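Side-chain contacts in hypothetical protein (Bacteroides eggerthii, PDB 4JGL), which is of unknown function but folds as a streptavidin-like antiparallel beta barrel carrying two extra alpha helices: residues Y47-P50 and E51-L54; Y72-G76 and D77-C81. All blocks are in the same frame, centred on the assembly; numbering follows the deposited sequence.

Interaction 1. Residues Y47-P50 and E51-L54; sequences YLMP and EKGL
Met49, a selenomethionine, and Lys52 run side by side and point the same way. The methionine bends at its last torsion (chi3 69°), which brings CE alongside the start of the lysine chain, 4.0 Å from Lys52 CG. Beyond that point the two part company. Lys52 turns off to place NZ against the backbone O of Val164, while Met49 stays buried and also packs on Val164, from helix 158-165. Leu54 shares this face of the sheet, its CB 4.4 Å from Met49 CB.

The backbone explains why these side chains meet. Met49 N meets Leu54 O at 2.8 Å, almost in line with the C=O bond. Met49 O takes Lys52 N at 3.1 Å, from above its carbonyl plane, and a weak bond from Leu54 N at 3.3 Å. Its carbonyl therefore serves both the turn and the returning strand. Gly53, with positive phi (61°), redirects the chain into strand 54-61. This is a beta hairpin with a four-residue loop, in which Gly53 and Leu54, both facing Met49, fit a G1 beta bulge.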
loop_
_atom_site.group_PDB
_atom_site.type_symbol
_atom_site.label_atom_id
_atom_site.label_comp_id
_atom_site.label_asym_id
_atom_site.label_seq_id
_atom_site.Cartn_x
_atom_site.Cartn_y
_atom_site.Cartn_z
ATOM N N TYR A 47 -1.446 1.818 2.887
ATOM C CA TYR A 47 -1.334 2.844 3.918
ATOM C C TYR A 47 -1.384 4.204 3.266
ATOM O O TYR A 47 -0.493 4.542 2.490
ATOM C CB TYR A 47 -0.028 2.657 4.692
ATOM C CG TYR A 47 0.110 3.397 5.990
ATOM C CD1 TYR A 47 -0.644 3.083 7.099
ATOM C CD2 TYR A 47 1.059 4.372 6.143
ATOM C CE1 TYR A 47 -0.456 3.731 8.309
ATOM C CE2 TYR A 47 1.232 5.033 7.334
ATOM C CZ TYR A 47 0.493 4.707 8.414
ATOM O OH TYR A 47 0.706 5.388 9.599
ATOM N N LEU A 48 -2.438 4.948 3.551
ATOM C CA LEU A 48 -2.622 6.284 2.986
ATOM C C LEU A 48 -2.156 7.319 4.003
ATOM O O LEU A 48 -2.569 7.266 5.159
ATOM C CB LEU A 48 -4.084 6.526 2.609
ATOM C CG LEU A 48 -4.387 7.772 1.793
ATOM C CD1 LEU A 48 -3.959 7.566 0.367
ATOM C CD2 LEU A 48 -5.873 8.097 1.869
HETATM N N MSE A 49 -1.289 8.228 3.569
HETATM C CA MSE A 49 -0.677 9.226 4.451
HETATM C C MSE A 49 -0.955 10.624 3.946
HETATM O O MSE A 49 -0.134 11.208 3.219
HETATM C CB MSE A 49 0.809 9.019 4.490
HETATM C CG MSE A 49 1.275 7.704 4.994
HETATM SE SE MSE A 49 3.163 7.446 5.010
HETATM C CE MSE A 49 3.572 8.598 6.306
ATOM N N PRO A 50 -2.119 11.180 4.304
ATOM C CA PRO A 50 -2.455 12.505 3.800
ATOM C C PRO A 50 -1.460 13.594 4.210
ATOM O O PRO A 50 -1.290 14.542 3.447
ATOM C CB PRO A 50 -3.827 12.766 4.405
ATOM C CG PRO A 50 -4.396 11.400 4.686
ATOM C CD PRO A 50 -3.237 10.571 5.042
ATOM N N GLU A 51 -0.780 13.436 5.348
ATOM C CA GLU A 51 0.204 14.437 5.824
ATOM C C GLU A 51 1.438 14.541 4.908
ATOM O O GLU A 51 2.168 15.539 4.930
ATOM C CB GLU A 51 0.666 14.118 7.262
ATOM C CG GLU A 51 1.800 13.088 7.342
ATOM C CD GLU A 51 2.656 13.177 8.610
ATOM O OE1 GLU A 51 2.736 14.266 9.217
ATOM O OE2 GLU A 51 3.265 12.145 8.990
ATOM N N LYS A 52 1.699 13.492 4.133
ATOM C CA LYS A 52 2.844 13.458 3.237
ATOM C C LYS A 52 2.460 13.305 1.764
ATOM O O LYS A 52 3.330 13.363 0.896
ATOM C CB LYS A 52 3.746 12.299 3.614
ATOM C CG LYS A 52 4.294 12.346 5.032
ATOM C CD LYS A 52 5.749 11.936 5.057
ATOM C CE LYS A 52 6.684 13.101 4.687
ATOM N NZ LYS A 52 7.277 13.021 3.297
ATOM N N GLY A 53 1.180 13.118 1.465
ATOM C CA GLY A 53 0.741 12.837 0.118
ATOM C C GLY A 53 1.317 11.552 -0.454
ATOM O O GLY A 53 1.649 11.488 -1.622
ATOM N N LEU A 54 1.459 10.531 0.404
ATOM C CA LEU A 54 1.983 9.244 -0.005
ATOM C C LEU A 54 0.956 8.143 0.212
ATOM O O LEU A 54 0.130 8.194 1.126
ATOM C CB LEU A 54 3.229 8.889 0.788
ATOM C CG LEU A 54 4.362 9.910 0.737
ATOM C CD1 LEU A 54 5.484 9.427 1.648
ATOM C CD2 LEU A 54 4.873 10.101 -0.691
#

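Interaction 2. Residues Y72-G76 and D77-C81; sequences YVMDG and DNIQC
Asp75 and Gln80 meet because Asp75 swings its carboxylate opposite the backbone N (chi1 177°) while Gln80 stays stretched beyond CG (chi2 -179°), reaching diagonally over the hairpin. Their carboxylate and amide planes stand 59° apart. Asp75 OD2 and Gln80 NE2 lie 3.5 Å from each other, too poorly aligned for a direct hydrogen bond, and a water takes up the job. It donates to Asp75 OD2 at 2.7 Å, accepts from Asn78 ND2 at 3.0 Å, and accepts a weak bond from Gln80 NE2 at 3.4 Å. The other end of the amide, Gln80 OE1, rests 3.5 Å from Val73 CG2. An alanine at Gln80 is likely to cost the water its weak third bond and to open a gap beside Val73 CG2 and Asp75 CB.

On the face bearing Tyr72, Met74, Ile79 and Cys81 the contact is apolar. Ile79 forks between two neighbours: CG2 approaches the Tyr72 ring obliquely, 3.7 Å from CD2, and CG1 sits 3.8 Å from the selenium of Met74, a selenomethionine whose chain curls and runs alongside the isoleucine. That curl also carries Met74 CE to 3.5 Å from Asp77 O.

Backbone bonds in both directions join Val73 to Gln80 and Asp75 to Asn78. At the tip, Gly76 has a positive phi, and a side chain there would run into Asp77 N. Backbone bonds of Ile79 with Phe114 and of Cys81 with Phe112 pair the second strand with strand 112-116. The whole is a beta hairpin with a two-residue loop, a type II' turn from Asp75 to Asn78, linking neighbouring strands of the streptavidin-like fold.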
loop_
_atom_site.group_PDB
_atom_site.type_symbol
_atom_site.label_atom_id
_atom_site.label_comp_id
_atom_site.label_asym_id
_atom_site.label_seq_id
_atom_site.Cartn_x
_atom_site.Cartn_y
_atom_site.Cartn_z
ATOM N N TYR A 72 0.486 10.570 -4.189
ATOM C CA TYR A 72 -0.908 10.628 -4.610
ATOM C C TYR A 72 -1.431 12.045 -4.541
ATOM O O TYR A 72 -0.945 12.879 -3.764
ATOM C CB TYR A 72 -1.837 9.685 -3.830
ATOM C CG TYR A 72 -2.344 10.204 -2.517
ATOM C CD1 TYR A 72 -1.629 10.022 -1.351
ATOM C CD2 TYR A 72 -3.550 10.890 -2.438
ATOM C CE1 TYR A 72 -2.104 10.471 -0.146
ATOM C CE2 TYR A 72 -4.021 11.362 -1.242
ATOM C CZ TYR A 72 -3.302 11.146 -0.095
ATOM O OH TYR A 72 -3.752 11.606 1.119
ATOM N N VAL A 73 -2.447 12.267 -5.355
ATOM C CA VAL A 73 -3.277 13.459 -5.307
ATOM C C VAL A 73 -4.725 13.002 -5.418
ATOM O O VAL A 73 -5.015 11.925 -5.953
ATOM C CB VAL A 73 -2.939 14.464 -6.423
ATOM C CG1 VAL A 73 -1.476 14.919 -6.312
ATOM C CG2 VAL A 73 -3.250 13.925 -7.801
HETATM N N MSE A 74 -5.640 13.821 -4.931
HETATM C CA MSE A 74 -7.050 13.574 -5.118
HETATM C C MSE A 74 -7.539 14.174 -6.428
HETATM O O MSE A 74 -7.094 15.232 -6.885
HETATM C CB MSE A 74 -7.884 14.109 -3.965
HETATM C CG MSE A 74 -7.484 13.609 -2.603
HETATM SE SE MSE A 74 -7.593 11.718 -2.430
HETATM C CE MSE A 74 -9.473 11.491 -2.716
ATOM N N ASP A 75 -8.471 13.480 -7.048
ATOM C CA ASP A 75 -9.235 13.990 -8.193
ATOM C C ASP A 75 -10.688 13.804 -7.798
ATOM O O ASP A 75 -11.295 12.770 -8.065
ATOM C CB ASP A 75 -8.904 13.235 -9.482
ATOM C CG ASP A 75 -9.724 13.687 -10.676
ATOM O OD1 ASP A 75 -10.399 14.756 -10.634
ATOM O OD2 ASP A 75 -9.708 12.948 -11.679
ATOM N N GLY A 76 -11.244 14.803 -7.125
ATOM C CA GLY A 76 -12.522 14.629 -6.480
ATOM C C GLY A 76 -12.429 13.570 -5.389
ATOM O O GLY A 76 -11.636 13.678 -4.456
ATOM N N ASP A 77 -13.232 12.533 -5.531
ATOM C CA ASP A 77 -13.202 11.416 -4.592
ATOM C C ASP A 77 -12.145 10.358 -4.927
ATOM O O ASP A 77 -11.964 9.410 -4.150
ATOM C CB ASP A 77 -14.542 10.699 -4.588
ATOM C CG ASP A 77 -15.644 11.471 -3.917
ATOM O OD1 ASP A 77 -15.405 12.102 -2.859
ATOM O OD2 ASP A 77 -16.763 11.363 -4.458
ATOM N N ASN A 78 -11.490 10.478 -6.069
ATOM C CA ASN A 78 -10.555 9.466 -6.524
ATOM C C ASN A 78 -9.145 9.709 -6.033
ATOM O O ASN A 78 -8.660 10.834 -6.035
ATOM C CB ASN A 78 -10.560 9.403 -8.030
ATOM C CG ASN A 78 -11.901 9.072 -8.604
ATOM O OD1 ASN A 78 -12.819 8.637 -7.904
ATOM N ND2 ASN A 78 -12.031 9.290 -9.902
ATOM N N ILE A 79 -8.465 8.626 -5.652
ATOM C CA ILE A 79 -7.081 8.672 -5.244
ATOM C C ILE A 79 -6.224 8.286 -6.443
ATOM O O ILE A 79 -6.245 7.133 -6.880
ATOM C CB ILE A 79 -6.788 7.714 -4.084
ATOM C CG1 ILE A 79 -7.735 7.926 -2.909
ATOM C CG2 ILE A 79 -5.344 7.831 -3.616
ATOM C CD1 ILE A 79 -7.624 6.818 -1.839
ATOM N N GLN A 80 -5.434 9.226 -6.960
ATOM C CA GLN A 80 -4.555 8.982 -8.088
ATOM C C GLN A 80 -3.121 8.795 -7.598
ATOM O O GLN A 80 -2.508 9.752 -7.089
ATOM C CB GLN A 80 -4.568 10.170 -9.052
ATOM C CG GLN A 80 -5.854 10.384 -9.766
ATOM C CD GLN A 80 -5.770 11.569 -10.734
ATOM O OE1 GLN A 80 -5.017 12.517 -10.515
ATOM N NE2 GLN A 80 -6.542 11.509 -11.794
ATOM N N CYS A 81 -2.563 7.626 -7.876
ATOM C CA CYS A 81 -1.291 7.170 -7.313
ATOM C C CYS A 81 -0.241 6.987 -8.406
ATOM O O CYS A 81 -0.458 6.254 -9.371
ATOM C CB CYS A 81 -1.456 5.827 -6.571
ATOM S SG CYS A 81 -2.629 5.838 -5.265
HETATM O O HOH W 1 -9.733 10.259 -11.533
#

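How the interactions relate
Reading from the N terminus, interaction 1 closes first, turning strand 44-49 back into strand 54-61. The chain then doubles back once more into strand 64-75, whose far end opens interaction 2 and returns as strand 78-92. The two are in series, neither nested nor crossed, with centres about 11 Å apart. Tyr72 joins them: its N lies 3.0 Å from Gly53 O, a probable hydrogen bond, and its ring packs against Leu48, Pro50 and Leu54. Thus the bend at 50-53 sits against Tyr72, a few residues before the turn of the 64-92 hairpin, and together they tie four consecutive strands of one antiparallel sheet, with helix 158-165 covering Met49 and Leu54.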